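Local coordinates for glycosyl hydrolases family 2, sugar binding domain protein (Bacteroides uniformis str. 3978 T3 ii, PDB 6D1P) that is a beta-glucuronidase of a human gut bacterium and probably hydrolyses the O-glycosidic bonds of glucuronides, at residues P631-G635 with I743-D747; E550-I554 with Y626-W630; K620-Y626 with I643-C649; F751-G755 with R781-R785. All coordinates share one frame; numbering follows the deposited sequence.

Contact 1. Residues P631-G635 with I743-D747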
loop_
_atom_site.group_PDB
_atom_site.type_symbol
_atom_site.label_atom_id
_atom_site.label_comp_id
_atom_site.label_asym_id
_atom_site.label_seq_id
_atom_site.Cartn_x
_atom_site.Cartn_y
_atom_site.Cartn_z
ATOM N N PRO A 631 -25.671 -17.577 -24.394
ATOM C CA PRO A 631 -26.834 -18.322 -23.888
ATOM C C PRO A 631 -28.159 -17.889 -24.500
ATOM O O PRO A 631 -29.097 -18.693 -24.592
ATOM C CB PRO A 631 -26.810 -18.032 -22.377
ATOM C CG PRO A 631 -25.716 -16.931 -22.164
ATOM C CD PRO A 631 -25.297 -16.456 -23.506
ATOM N N VAL A 632 -28.263 -16.625 -24.904
ATOM C CA VAL A 632 -29.516 -16.069 -25.399
ATOM C C VAL A 632 -29.257 -15.351 -26.722
ATOM O O VAL A 632 -28.629 -14.281 -26.743
ATOM C CB VAL A 632 -30.162 -15.115 -24.387
ATOM C CG1 VAL A 632 -31.419 -14.509 -24.982
ATOM C CG2 VAL A 632 -30.492 -15.856 -23.106
ATOM N N ARG A 633 -29.763 -15.923 -27.815
ATOM C CA ARG A 633 -29.853 -15.286 -29.127
ATOM C C ARG A 633 -31.127 -14.441 -29.222
ATOM O O ARG A 633 -32.052 -14.565 -28.411
ATOM C CB ARG A 633 -29.865 -16.336 -30.231
ATOM C CG ARG A 633 -28.809 -17.407 -30.108
ATOM C CD ARG A 633 -27.515 -16.957 -30.732
ATOM N NE ARG A 633 -27.669 -16.471 -32.113
ATOM C CZ ARG A 633 -27.437 -17.209 -33.194
ATOM N NH1 ARG A 633 -27.062 -18.473 -33.038
ATOM N NH2 ARG A 633 -27.561 -16.684 -34.424
ATOM N N TRP A 634 -31.185 -13.575 -30.231
ATOM C CA TRP A 634 -32.381 -12.761 -30.404
ATOM C C TRP A 634 -32.554 -12.341 -31.855
ATOM O O TRP A 634 -31.626 -12.412 -32.669
ATOM C CB TRP A 634 -32.364 -11.528 -29.511
ATOM C CG TRP A 634 -31.297 -10.548 -29.858
ATOM C CD1 TRP A 634 -31.413 -9.462 -30.678
ATOM C CD2 TRP A 634 -29.944 -10.556 -29.385
ATOM N NE1 TRP A 634 -30.213 -8.788 -30.745
ATOM C CE2 TRP A 634 -29.296 -9.435 -29.956
ATOM C CE3 TRP A 634 -29.220 -11.397 -28.524
ATOM C CZ2 TRP A 634 -27.952 -9.133 -29.706
ATOM C CZ3 TRP A 634 -27.883 -11.095 -28.266
ATOM C CH2 TRP A 634 -27.262 -9.971 -28.863
ATOM N N GLY A 635 -33.756 -11.855 -32.139
ATOM C CA GLY A 635 -34.212 -11.535 -33.477
ATOM C C GLY A 635 -35.725 -11.639 -33.550
ATOM O O GLY A 635 -36.407 -11.914 -32.563
ATOM N N ILE A 743 -37.745 -7.891 -19.406
ATOM C CA ILE A 743 -37.006 -8.438 -20.539
ATOM C C ILE A 743 -35.517 -8.174 -20.335
ATOM O O ILE A 743 -35.107 -7.037 -20.056
ATOM C CB ILE A 743 -37.502 -7.830 -21.863
ATOM C CG1 ILE A 743 -39.029 -7.933 -21.962
ATOM C CG2 ILE A 743 -36.836 -8.522 -23.044
ATOM C CD1 ILE A 743 -39.560 -9.344 -21.725
ATOM N N ARG A 744 -34.707 -9.227 -20.464
ATOM C CA ARG A 744 -33.260 -9.063 -20.397
ATOM C C ARG A 744 -32.792 -8.041 -21.434
ATOM O O ARG A 744 -33.221 -8.060 -22.593
ATOM C CB ARG A 744 -32.551 -10.412 -20.616
ATOM C CG ARG A 744 -31.013 -10.330 -20.417
ATOM C CD ARG A 744 -30.282 -11.683 -20.561
ATOM N NE ARG A 744 -30.579 -12.588 -19.455
ATOM C CZ ARG A 744 -29.981 -13.758 -19.235
ATOM N NH1 ARG A 744 -29.026 -14.202 -20.050
ATOM N NH2 ARG A 744 -30.338 -14.482 -18.178
ATOM N N CYS A 745 -31.918 -7.133 -21.008
ATOM C CA CYS A 745 -31.339 -6.140 -21.911
ATOM C C CYS A 745 -30.102 -6.755 -22.544
ATOM O O CYS A 745 -29.017 -6.727 -21.964
ATOM C CB CYS A 745 -31.002 -4.863 -21.160
ATOM S SG CYS A 745 -32.329 -4.268 -20.139
ATOM N N LEU A 746 -30.253 -7.288 -23.749
ATOM C CA LEU A 746 -29.237 -8.161 -24.320
ATOM C C LEU A 746 -28.068 -7.403 -24.934
ATOM O O LEU A 746 -27.095 -8.033 -25.369
ATOM C CB LEU A 746 -29.881 -9.088 -25.355
ATOM C CG LEU A 746 -30.743 -10.207 -24.759
ATOM C CD1 LEU A 746 -31.566 -10.928 -25.831
ATOM C CD2 LEU A 746 -29.862 -11.204 -24.014
ATOM N N ASP A 747 -28.122 -6.074 -24.977
ATOM C CA ASP A 747 -26.979 -5.289 -25.422
ATOM C C ASP A 747 -26.507 -4.334 -24.329
ATOM O O ASP A 747 -25.831 -3.340 -24.628
ATOM C CB ASP A 747 -27.318 -4.531 -26.710
ATOM C CG ASP A 747 -28.425 -3.520 -26.505
ATOM O OD1 ASP A 747 -28.656 -2.683 -27.398
ATOM O OD2 ASP A 747 -29.058 -3.557 -25.428
#
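W634 turns one face of its indole to L746, with a chi1 of 66° that sets CG between the backbone N and the carbonyl carbon. The backbone puts CB of L746 over the six-membered ring, and a chi1 of -73°, with CG anti to the carbonyl carbon, carries CG and its two methyls on toward V632. The CB of L746 is 4.2 Å from the centroid of that ring in W634, a CH-pi contact set off toward the rim. Further along the same side chain, CD1 of L746 settles between two partners, 3.6 Å from CE3 of W634 and 3.7 Å from CG1 of V632. Both leucine methyls rest against the same valine branch, CD2 of L746 being 3.8 Å from CG1 of V632. The other branch, CG2 of V632, touches NH1 of R744 at 3.8 Å. This last contact is apolar against the guanidinium, whose charge is met elsewhere by a salt bridge from NH2 of R744 to E736. No hydrogen bond crosses between 631-635 and 743-747. Outside them, W713 meets the W634 ring edge-to-face, and N779 bonds to the carbonyl O of L746. R633, pointing away, donates to the carbonyl O of E642 and forms a salt bridge with E524. V632 and W634 thus offer one side of an edge strand, 632-634 of a mixed sheet, to the loop between strands 730-738 and 751-756: apolar packing of a sheet edge against a neighbouring beta sandwich, as at an interdomain seam.

Contact 2. Residues E550-I554 with Y626-W630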
loop_
_atom_site.group_PDB
_atom_site.type_symbol
_atom_site.label_atom_id
_atom_site.label_comp_id
_atom_site.label_asym_id
_atom_site.label_seq_id
_atom_site.Cartn_x
_atom_site.Cartn_y
_atom_site.Cartn_z
ATOM N N GLU A 550 -17.124 -10.772 -28.672
ATOM C CA GLU A 550 -16.452 -11.885 -29.330
ATOM C C GLU A 550 -16.910 -12.023 -30.770
ATOM O O GLU A 550 -16.132 -12.460 -31.624
ATOM C CB GLU A 550 -16.692 -13.186 -28.565
ATOM C CG GLU A 550 -16.048 -13.184 -27.162
ATOM C CD GLU A 550 -15.875 -14.583 -26.569
ATOM O OE1 GLU A 550 -15.140 -15.427 -27.153
ATOM O OE2 GLU A 550 -16.489 -14.830 -25.500
ATOM N N SER A 551 -18.157 -11.638 -31.053
ATOM C CA SER A 551 -18.700 -11.767 -32.398
ATOM C C SER A 551 -17.866 -10.988 -33.396
ATOM O O SER A 551 -17.573 -11.477 -34.500
ATOM C CB SER A 551 -20.142 -11.280 -32.424
ATOM O OG SER A 551 -20.927 -12.046 -31.532
ATOM N N TYR A 552 -17.461 -9.772 -33.015
ATOM C CA TYR A 552 -16.655 -8.982 -33.918
ATOM C C TYR A 552 -15.279 -9.605 -34.091
ATOM O O TYR A 552 -14.822 -9.828 -35.222
ATOM C CB TYR A 552 -16.544 -7.540 -33.436
ATOM C CG TYR A 552 -15.605 -6.779 -34.321
ATOM C CD1 TYR A 552 -15.986 -6.393 -35.611
ATOM C CD2 TYR A 552 -14.308 -6.503 -33.908
ATOM C CE1 TYR A 552 -15.095 -5.708 -36.452
ATOM C CE2 TYR A 552 -13.417 -5.826 -34.741
ATOM C CZ TYR A 552 -13.817 -5.426 -36.006
ATOM O OH TYR A 552 -12.922 -4.762 -36.814
ATOM N N ILE A 553 -14.611 -9.931 -32.985
ATOM C CA ILE A 553 -13.214 -10.320 -33.121
ATOM C C ILE A 553 -13.084 -11.655 -33.839
ATOM O O ILE A 553 -12.063 -11.922 -34.481
ATOM C CB ILE A 553 -12.506 -10.340 -31.755
ATOM C CG1 ILE A 553 -11.018 -10.021 -31.949
ATOM C CG2 ILE A 553 -12.674 -11.687 -31.061
ATOM C CD1 ILE A 553 -10.753 -8.594 -32.392
ATOM N N ILE A 554 -14.100 -12.512 -33.745
ATOM C CA ILE A 554 -14.044 -13.809 -34.413
ATOM C C ILE A 554 -13.985 -13.620 -35.927
ATOM O O ILE A 554 -13.168 -14.236 -36.622
ATOM C CB ILE A 554 -15.252 -14.655 -33.967
ATOM C CG1 ILE A 554 -14.908 -15.361 -32.648
ATOM C CG2 ILE A 554 -15.697 -15.628 -35.054
ATOM C CD1 ILE A 554 -16.102 -15.748 -31.842
ATOM N N TYR A 626 -19.787 -22.076 -32.838
ATOM C CA TYR A 626 -19.651 -20.793 -32.178
ATOM C C TYR A 626 -20.920 -20.497 -31.385
ATOM O O TYR A 626 -22.015 -20.423 -31.951
ATOM C CB TYR A 626 -19.349 -19.688 -33.194
ATOM C CG TYR A 626 -19.497 -18.307 -32.614
ATOM C CD1 TYR A 626 -18.924 -17.977 -31.381
ATOM C CD2 TYR A 626 -20.232 -17.332 -33.275
ATOM C CE1 TYR A 626 -19.082 -16.708 -30.840
ATOM C CE2 TYR A 626 -20.384 -16.066 -32.746
ATOM C CZ TYR A 626 -19.804 -15.762 -31.532
ATOM O OH TYR A 626 -19.971 -14.501 -31.005
ATOM N N GLY A 627 -20.766 -20.320 -30.071
ATOM C CA GLY A 627 -21.877 -19.933 -29.228
ATOM C C GLY A 627 -21.990 -20.706 -27.926
ATOM O O GLY A 627 -23.007 -20.598 -27.249
ATOM N N HIS A 628 -20.969 -21.485 -27.561
ATOM C CA HIS A 628 -20.977 -22.161 -26.267
ATOM C C HIS A 628 -21.192 -21.176 -25.118
ATOM O O HIS A 628 -21.847 -21.504 -24.120
ATOM C CB HIS A 628 -19.664 -22.907 -26.054
ATOM C CG HIS A 628 -19.559 -24.194 -26.800
ATOM N ND1 HIS A 628 -19.634 -25.419 -26.176
ATOM C CD2 HIS A 628 -19.349 -24.451 -28.113
ATOM C CE1 HIS A 628 -19.488 -26.377 -27.070
ATOM N NE2 HIS A 628 -19.313 -25.817 -28.254
ATOM N N SER A 629 -20.621 -19.970 -25.227
ATOM C CA SER A 629 -20.763 -18.945 -24.204
ATOM C C SER A 629 -21.807 -17.897 -24.577
ATOM O O SER A 629 -21.796 -16.792 -24.025
ATOM C CB SER A 629 -19.409 -18.284 -23.914
ATOM O OG SER A 629 -18.987 -17.424 -24.973
ATOM N N TRP A 630 -22.723 -18.227 -25.487
ATOM C CA TRP A 630 -23.761 -17.302 -25.942
ATOM C C TRP A 630 -25.114 -17.909 -25.581
ATOM O O TRP A 630 -25.680 -18.695 -26.358
ATOM C CB TRP A 630 -23.613 -17.042 -27.442
ATOM C CG TRP A 630 -24.464 -15.945 -28.002
ATOM C CD1 TRP A 630 -25.530 -15.332 -27.402
ATOM C CD2 TRP A 630 -24.323 -15.329 -29.295
ATOM N NE1 TRP A 630 -26.059 -14.372 -28.238
ATOM C CE2 TRP A 630 -25.332 -14.349 -29.403
ATOM C CE3 TRP A 630 -23.436 -15.511 -30.368
ATOM C CZ2 TRP A 630 -25.484 -13.559 -30.542
ATOM C CZ3 TRP A 630 -23.578 -14.710 -31.488
ATOM C CH2 TRP A 630 -24.598 -13.755 -31.571
HETATM O O HOH W 1 -15.980 -16.825 -24.230
#
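E550, in the first turn of helix 550-564, sends its carboxylate toward S629, with OE2 of E550 3.6 Å from OG of S629, too long for a direct bond. A water lies near both and donates to OG of S629 at 3.2 Å, but its approach to the carboxylate is too short to be relied on. Firmer partners hold these groups: the amides of G520 and E608 for the carboxylate, and NE2 of H522 for the serine hydroxyl. S551 follows, and its hydroxyl and that of Y626 share a hydrogen bond of 2.7 Å between OG and OH, with OG at the edge of the phenol and in its plane. M523 N holds the serine oxygen, and H522 ND1 gives the tyrosine OH a second partner. OG of S551 also lies 3.8 Å from CZ3 of W630. One turn on, I554 brings CD1 over a face of the same phenol, 3.3 Å from CE1 of Y626, a tight fit. Its CG1 is anti to the carbonyl carbon, and chi2 of 157° extends CD1 to the ring. The receiving loop is shaped by a type I beta turn, closed by W630 N to G627 O, and E608 accepts from the amides of G627 and S629. Here the start of a TIM-barrel helix meets the turn linking the first two strands of the beta domain that follows the barrel.

Contact 3. Residues K620-Y626 with I643-C649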
loop_
_atom_site.group_PDB
_atom_site.type_symbol
_atom_site.label_atom_id
_atom_site.label_comp_id
_atom_site.label_asym_id
_atom_site.label_seq_id
_atom_site.Cartn_x
_atom_site.Cartn_y
_atom_site.Cartn_z
ATOM N N LYS A 620 -4.888 -31.318 -35.775
ATOM C CA LYS A 620 -5.683 -32.300 -35.055
ATOM C C LYS A 620 -7.168 -32.036 -35.275
ATOM O O LYS A 620 -7.641 -30.925 -34.984
ATOM C CB LYS A 620 -5.376 -32.271 -33.568
ATOM C CG LYS A 620 -5.967 -33.460 -32.857
ATOM C CD LYS A 620 -6.300 -33.224 -31.406
ATOM C CE LYS A 620 -6.785 -34.538 -30.806
ATOM N NZ LYS A 620 -7.258 -34.365 -29.434
ATOM N N PRO A 621 -7.933 -33.016 -35.759
ATOM C CA PRO A 621 -9.342 -32.767 -36.074
ATOM C C PRO A 621 -10.101 -32.204 -34.879
ATOM O O PRO A 621 -9.957 -32.671 -33.748
ATOM C CB PRO A 621 -9.856 -34.151 -36.480
ATOM C CG PRO A 621 -8.642 -34.841 -37.017
ATOM C CD PRO A 621 -7.491 -34.353 -36.187
ATOM N N MET A 622 -10.893 -31.168 -35.145
ATOM C CA MET A 622 -11.683 -30.503 -34.128
ATOM C C MET A 622 -12.901 -29.906 -34.807
ATOM O O MET A 622 -12.963 -29.783 -36.034
ATOM C CB MET A 622 -10.885 -29.420 -33.376
ATOM C CG MET A 622 -10.219 -28.358 -34.281
ATOM S SD MET A 622 -11.370 -27.119 -34.924
ATOM C CE MET A 622 -11.762 -26.183 -33.452
ATOM N N LEU A 623 -13.860 -29.526 -33.976
ATOM C CA LEU A 623 -15.151 -29.009 -34.392
ATOM C C LEU A 623 -15.666 -28.163 -33.234
ATOM O O LEU A 623 -15.699 -28.645 -32.098
ATOM C CB LEU A 623 -16.109 -30.165 -34.703
ATOM C CG LEU A 623 -17.555 -29.897 -35.100
ATOM C CD1 LEU A 623 -17.618 -29.275 -36.479
ATOM C CD2 LEU A 623 -18.349 -31.204 -35.076
ATOM N N HIS A 624 -16.032 -26.906 -33.500
ATOM C CA HIS A 624 -16.519 -26.008 -32.454
ATOM C C HIS A 624 -17.631 -25.155 -33.029
ATOM O O HIS A 624 -17.382 -24.294 -33.877
ATOM C CB HIS A 624 -15.411 -25.106 -31.891
ATOM C CG HIS A 624 -15.880 -24.162 -30.808
ATOM N ND1 HIS A 624 -15.759 -24.444 -29.461
ATOM C CD2 HIS A 624 -16.482 -22.952 -30.882
ATOM C CE1 HIS A 624 -16.254 -23.443 -28.754
ATOM N NE2 HIS A 624 -16.704 -22.526 -29.592
ATOM N N ILE A 625 -18.848 -25.383 -32.555
ATOM C CA ILE A 625 -19.947 -24.489 -32.873
ATOM C C ILE A 625 -19.742 -23.188 -32.121
ATOM O O ILE A 625 -19.546 -23.185 -30.900
ATOM C CB ILE A 625 -21.284 -25.131 -32.491
ATOM C CG1 ILE A 625 -21.430 -26.504 -33.168
ATOM C CG2 ILE A 625 -22.426 -24.182 -32.814
ATOM C CD1 ILE A 625 -22.501 -27.388 -32.532
ATOM N N TYR A 626 -19.787 -22.076 -32.838
ATOM C CA TYR A 626 -19.651 -20.793 -32.178
ATOM C C TYR A 626 -20.920 -20.497 -31.385
ATOM O O TYR A 626 -22.015 -20.423 -31.951
ATOM C CB TYR A 626 -19.349 -19.688 -33.194
ATOM C CG TYR A 626 -19.497 -18.307 -32.614
ATOM C CD1 TYR A 626 -18.924 -17.977 -31.381
ATOM C CD2 TYR A 626 -20.232 -17.332 -33.275
ATOM C CE1 TYR A 626 -19.082 -16.708 -30.840
ATOM C CE2 TYR A 626 -20.384 -16.066 -32.746
ATOM C CZ TYR A 626 -19.804 -15.762 -31.532
ATOM O OH TYR A 626 -19.971 -14.501 -31.005
ATOM N N ILE A 643 -25.586 -19.386 -37.864
ATOM C CA ILE A 643 -24.768 -20.221 -36.991
ATOM C C ILE A 643 -23.449 -20.467 -37.710
ATOM O O ILE A 643 -23.440 -20.936 -38.852
ATOM C CB ILE A 643 -25.457 -21.563 -36.654
ATOM C CG1 ILE A 643 -26.664 -21.367 -35.754
ATOM C CG2 ILE A 643 -24.498 -22.543 -35.989
ATOM C CD1 ILE A 643 -27.949 -21.120 -36.502
ATOM N N LEU A 644 -22.338 -20.141 -37.055
ATOM C CA LEU A 644 -21.014 -20.381 -37.616
ATOM C C LEU A 644 -20.352 -21.540 -36.886
ATOM O O LEU A 644 -20.535 -21.722 -35.684
ATOM C CB LEU A 644 -20.121 -19.139 -37.508
ATOM C CG LEU A 644 -20.734 -17.791 -37.891
ATOM C CD1 LEU A 644 -19.846 -16.600 -37.420
ATOM C CD2 LEU A 644 -21.024 -17.719 -39.383
ATOM N N VAL A 645 -19.564 -22.316 -37.607
ATOM C CA VAL A 645 -18.852 -23.430 -37.002
ATOM C C VAL A 645 -17.389 -23.317 -37.374
ATOM O O VAL A 645 -17.053 -23.035 -38.531
ATOM C CB VAL A 645 -19.421 -24.788 -37.448
ATOM C CG1 VAL A 645 -18.596 -25.897 -36.855
ATOM C CG2 VAL A 645 -20.872 -24.921 -37.009
ATOM N N TYR A 646 -16.517 -23.536 -36.408
ATOM C CA TYR A 646 -15.087 -23.453 -36.662
ATOM C C TYR A 646 -14.527 -24.863 -36.528
ATOM O O TYR A 646 -14.395 -25.400 -35.424
ATOM C CB TYR A 646 -14.420 -22.405 -35.754
ATOM C CG TYR A 646 -14.776 -21.026 -36.279
ATOM C CD1 TYR A 646 -13.989 -20.407 -37.265
ATOM C CD2 TYR A 646 -15.952 -20.388 -35.878
ATOM C CE1 TYR A 646 -14.341 -19.168 -37.794
ATOM C CE2 TYR A 646 -16.313 -19.157 -36.406
ATOM C CZ TYR A 646 -15.503 -18.559 -37.373
ATOM O OH TYR A 646 -15.863 -17.345 -37.897
ATOM N N SER A 647 -14.228 -25.466 -37.677
ATOM C CA SER A 647 -13.686 -26.809 -37.734
ATOM C C SER A 647 -12.623 -26.870 -38.820
ATOM O O SER A 647 -12.698 -26.149 -39.817
ATOM C CB SER A 647 -14.811 -27.829 -38.002
ATOM O OG SER A 647 -14.283 -29.091 -38.375
ATOM N N ASN A 648 -11.614 -27.719 -38.601
ATOM C CA ASN A 648 -10.686 -28.129 -39.643
ATOM C C ASN A 648 -11.086 -29.455 -40.293
ATOM O O ASN A 648 -10.267 -30.056 -40.999
ATOM C CB ASN A 648 -9.266 -28.242 -39.083
ATOM C CG ASN A 648 -9.204 -29.104 -37.843
ATOM O OD1 ASN A 648 -10.232 -29.617 -37.369
ATOM N ND2 ASN A 648 -8.003 -29.276 -37.308
ATOM N N CYS A 649 -12.303 -29.943 -40.032
ATOM C CA CYS A 649 -12.784 -31.152 -40.693
ATOM C C CYS A 649 -13.229 -30.815 -42.116
ATOM O O CYS A 649 -13.841 -29.762 -42.336
ATOM C CB CYS A 649 -13.950 -31.778 -39.914
ATOM S SG CYS A 649 -13.498 -32.668 -38.376
HETATM O O HOH W 2 -22.860 -18.985 -34.372
#
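N648 spans two backbone groups of the facing segment with its side-chain amide: the N-H of ND2 points straight at K620 O (2.9 Å, 178°), though ND2 sits well above the plane of that carbonyl and also bonds to S618 O, and OD1 accepts from M622 N at 2.8 Å on an in-plane lone pair. Its CG sits between the backbone N and the carbonyl carbon (chi1 52°), turning the amide across to 620-622. Beside it, OG of S647 donates to M622 O at 2.8 Å and accepts from C649 N, which makes an ST turn. Strand pairing takes over beyond, with Y646 N bonded to H624 O at 2.8 Å and a weak return bond, then Y626 N to L644 O at 3.0 Å. A water joins Y626 O to L644 N. On one face, CD1 of L623 fits against CG1 of V645 and CB of S647, each 3.5 Å away, and L623 and I625 also reach A691 of the opposing sheet. On the other, H624 stacks with Y611 and H628 and bonds to E608, while OH of Y646 bonds to D558. The barrel-side helices 609-617 and 550-564 therefore pack on this face, leaving the aliphatic face to the interior of the beta domain. Strand 623-625 is an outer strand of an antiparallel three-stranded sheet, consistent with the immunoglobulin-like sandwich of the E-set clan.

Contact 4. Residues F751-G755 with R781-R785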
loop_
_atom_site.group_PDB
_atom_site.type_symbol
_atom_site.label_atom_id
_atom_site.label_comp_id
_atom_site.label_asym_id
_atom_site.label_seq_id
_atom_site.Cartn_x
_atom_site.Cartn_y
_atom_site.Cartn_z
ATOM N N PHE A 751 -21.127 -1.217 -16.325
ATOM C CA PHE A 751 -20.360 -1.762 -15.212
ATOM C C PHE A 751 -21.288 -2.192 -14.087
ATOM O O PHE A 751 -22.229 -1.479 -13.719
ATOM C CB PHE A 751 -19.356 -0.730 -14.682
ATOM C CG PHE A 751 -18.052 -0.743 -15.408
ATOM C CD1 PHE A 751 -17.190 -1.821 -15.276
ATOM C CD2 PHE A 751 -17.691 0.308 -16.247
ATOM C CE1 PHE A 751 -15.970 -1.858 -15.969
ATOM C CE2 PHE A 751 -16.486 0.292 -16.912
ATOM C CZ PHE A 751 -15.619 -0.797 -16.780
ATOM N N ILE A 752 -21.008 -3.368 -13.537
ATOM C CA ILE A 752 -21.722 -3.899 -12.388
ATOM C C ILE A 752 -20.689 -4.228 -11.321
ATOM O O ILE A 752 -19.595 -4.704 -11.643
ATOM C CB ILE A 752 -22.565 -5.134 -12.778
ATOM C CG1 ILE A 752 -23.725 -4.710 -13.669
ATOM C CG2 ILE A 752 -23.162 -5.785 -11.562
ATOM C CD1 ILE A 752 -24.271 -5.855 -14.489
ATOM N N GLU A 753 -21.031 -3.946 -10.060
ATOM C CA GLU A 753 -20.153 -4.139 -8.909
ATOM C C GLU A 753 -20.758 -5.096 -7.890
ATOM O O GLU A 753 -21.938 -5.004 -7.564
ATOM C CB GLU A 753 -19.877 -2.824 -8.202
ATOM C CG GLU A 753 -19.193 -1.826 -9.078
ATOM C CD GLU A 753 -18.993 -0.519 -8.365
ATOM O OE1 GLU A 753 -19.595 -0.355 -7.289
ATOM O OE2 GLU A 753 -18.241 0.332 -8.875
ATOM N N PHE A 754 -19.928 -5.969 -7.345
ATOM C CA PHE A 754 -20.362 -6.926 -6.350
ATOM C C PHE A 754 -19.814 -6.571 -4.969
ATOM O O PHE A 754 -18.718 -6.025 -4.828
ATOM C CB PHE A 754 -19.925 -8.333 -6.736
ATOM C CG PHE A 754 -20.549 -8.835 -7.992
ATOM C CD1 PHE A 754 -19.809 -8.900 -9.166
ATOM C CD2 PHE A 754 -21.880 -9.249 -8.007
ATOM C CE1 PHE A 754 -20.377 -9.391 -10.347
ATOM C CE2 PHE A 754 -22.467 -9.737 -9.183
ATOM C CZ PHE A 754 -21.708 -9.811 -10.355
ATOM N N GLY A 755 -20.608 -6.883 -3.946
ATOM C CA GLY A 755 -20.180 -6.738 -2.572
ATOM C C GLY A 755 -20.639 -7.948 -1.783
ATOM O O GLY A 755 -21.401 -8.781 -2.279
ATOM N N ARG A 781 -25.465 -9.218 -18.513
ATOM C CA ARG A 781 -25.136 -10.301 -17.608
ATOM C C ARG A 781 -23.740 -10.088 -17.028
ATOM O O ARG A 781 -22.815 -9.701 -17.746
ATOM C CB ARG A 781 -25.238 -11.599 -18.394
ATOM C CG ARG A 781 -24.830 -12.868 -17.731
ATOM C CD ARG A 781 -25.337 -14.022 -18.613
ATOM N NE ARG A 781 -24.927 -15.326 -18.103
ATOM C CZ ARG A 781 -24.040 -16.114 -18.699
ATOM N NH1 ARG A 781 -23.480 -15.735 -19.839
ATOM N NH2 ARG A 781 -23.722 -17.287 -18.157
ATOM N N ALA A 782 -23.594 -10.317 -15.726
ATOM C CA ALA A 782 -22.279 -10.344 -15.105
ATOM C C ALA A 782 -22.330 -11.307 -13.932
ATOM O O ALA A 782 -23.345 -11.413 -13.241
ATOM C CB ALA A 782 -21.819 -8.953 -14.645
ATOM N N SER A 783 -21.220 -12.000 -13.704
ATOM C CA SER A 783 -21.197 -13.128 -12.788
ATOM C C SER A 783 -19.924 -13.109 -11.972
ATOM O O SER A 783 -18.880 -12.684 -12.448
ATOM C CB SER A 783 -21.284 -14.468 -13.539
ATOM O OG SER A 783 -22.532 -14.556 -14.177
ATOM N N ILE A 784 -20.001 -13.650 -10.765
ATOM C CA ILE A 784 -18.834 -13.744 -9.906
ATOM C C ILE A 784 -18.922 -15.024 -9.093
ATOM O O ILE A 784 -20.008 -15.434 -8.678
ATOM C CB ILE A 784 -18.717 -12.499 -9.000
ATOM C CG1 ILE A 784 -17.413 -12.544 -8.202
ATOM C CG2 ILE A 784 -19.958 -12.356 -8.143
ATOM C CD1 ILE A 784 -16.954 -11.204 -7.703
ATOM N N ARG A 785 -17.769 -15.656 -8.873
ATOM C CA ARG A 785 -17.690 -16.845 -8.033
ATOM C C ARG A 785 -17.621 -16.482 -6.553
ATOM O O ARG A 785 -17.012 -15.476 -6.168
ATOM C CB ARG A 785 -16.472 -17.681 -8.417
ATOM C CG ARG A 785 -16.717 -18.560 -9.613
ATOM C CD ARG A 785 -15.424 -19.008 -10.237
ATOM N NE ARG A 785 -15.665 -19.543 -11.576
ATOM C CZ ARG A 785 -14.708 -19.902 -12.431
ATOM N NH1 ARG A 785 -13.430 -19.790 -12.088
ATOM N NH2 ARG A 785 -15.033 -20.363 -13.633
#
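The backbone of F754 is hydrogen-bonded to that of R773, next to strand 774-776, and its carbonyl O takes an additional weak bond from NH1 of R773; from this strand the phenyl ring crosses to I784 and A782. No hydrogen bond runs between 751-755 and 781-785, and the contact is made by packing, mostly of side chains. The main one is a CH-pi contact: CG2 of I784 stands over the centre of the F754 ring, 3.4 Å from its centroid and only 5° from the ring normal. The methyl is accordingly almost equally far from all six ring carbons, the nearest being CG of F754 at 3.6 Å. I784 presents CG2 because its CG1 is anti to the backbone N (chi1 -174°), which leaves the single methyl between N and the carbonyl carbon and facing the phenyl. The far end of the ring abuts backbone: CZ of F754 is 3.7 Å from A782 O, with the peptide that joins A782 to S783 along the ring edge. Both strands belong to a beta sandwich, one to the sheet of 718-723, 730-738 and 781-787, the other to that of 774-776, 751-756, 793-799 and 807-811. The two segments run in nearly the same direction, 26° apart, and their axes approach to 8.3 Å. CB of A782 lies 4.0 Å from CD1 of I752, where the two strands are closest, CA to CA 7.0 Å. Around this core, L737 touches I752 and I775 touches A782, while S783, pointing away, touches L732 and Q734 of the adjacent strand 730-738.

In the fold
Contacts 2 and 3 share Y626, have centres about 13 Å apart and touch where I554 meets Y646; their segments alternate along the chain, tying barrel helix 550-564 to the beta domain that follows. Residues 626-630 of contact 2 run directly into 631-635 of contact 1, whose centre is about 14 Å away and whose R633 touches I643 of contact 3. From there contact 1 leads to the last sandwich, its P631 and R744 packing on R781 of contact 4, about 18 Å off between centres. Contact 4 comes last in sequence, about 31 Å from contact 3 between centres. Contacts 2 and 1 thus link consecutive domains, while contacts 3 and 4 pack inside theirs.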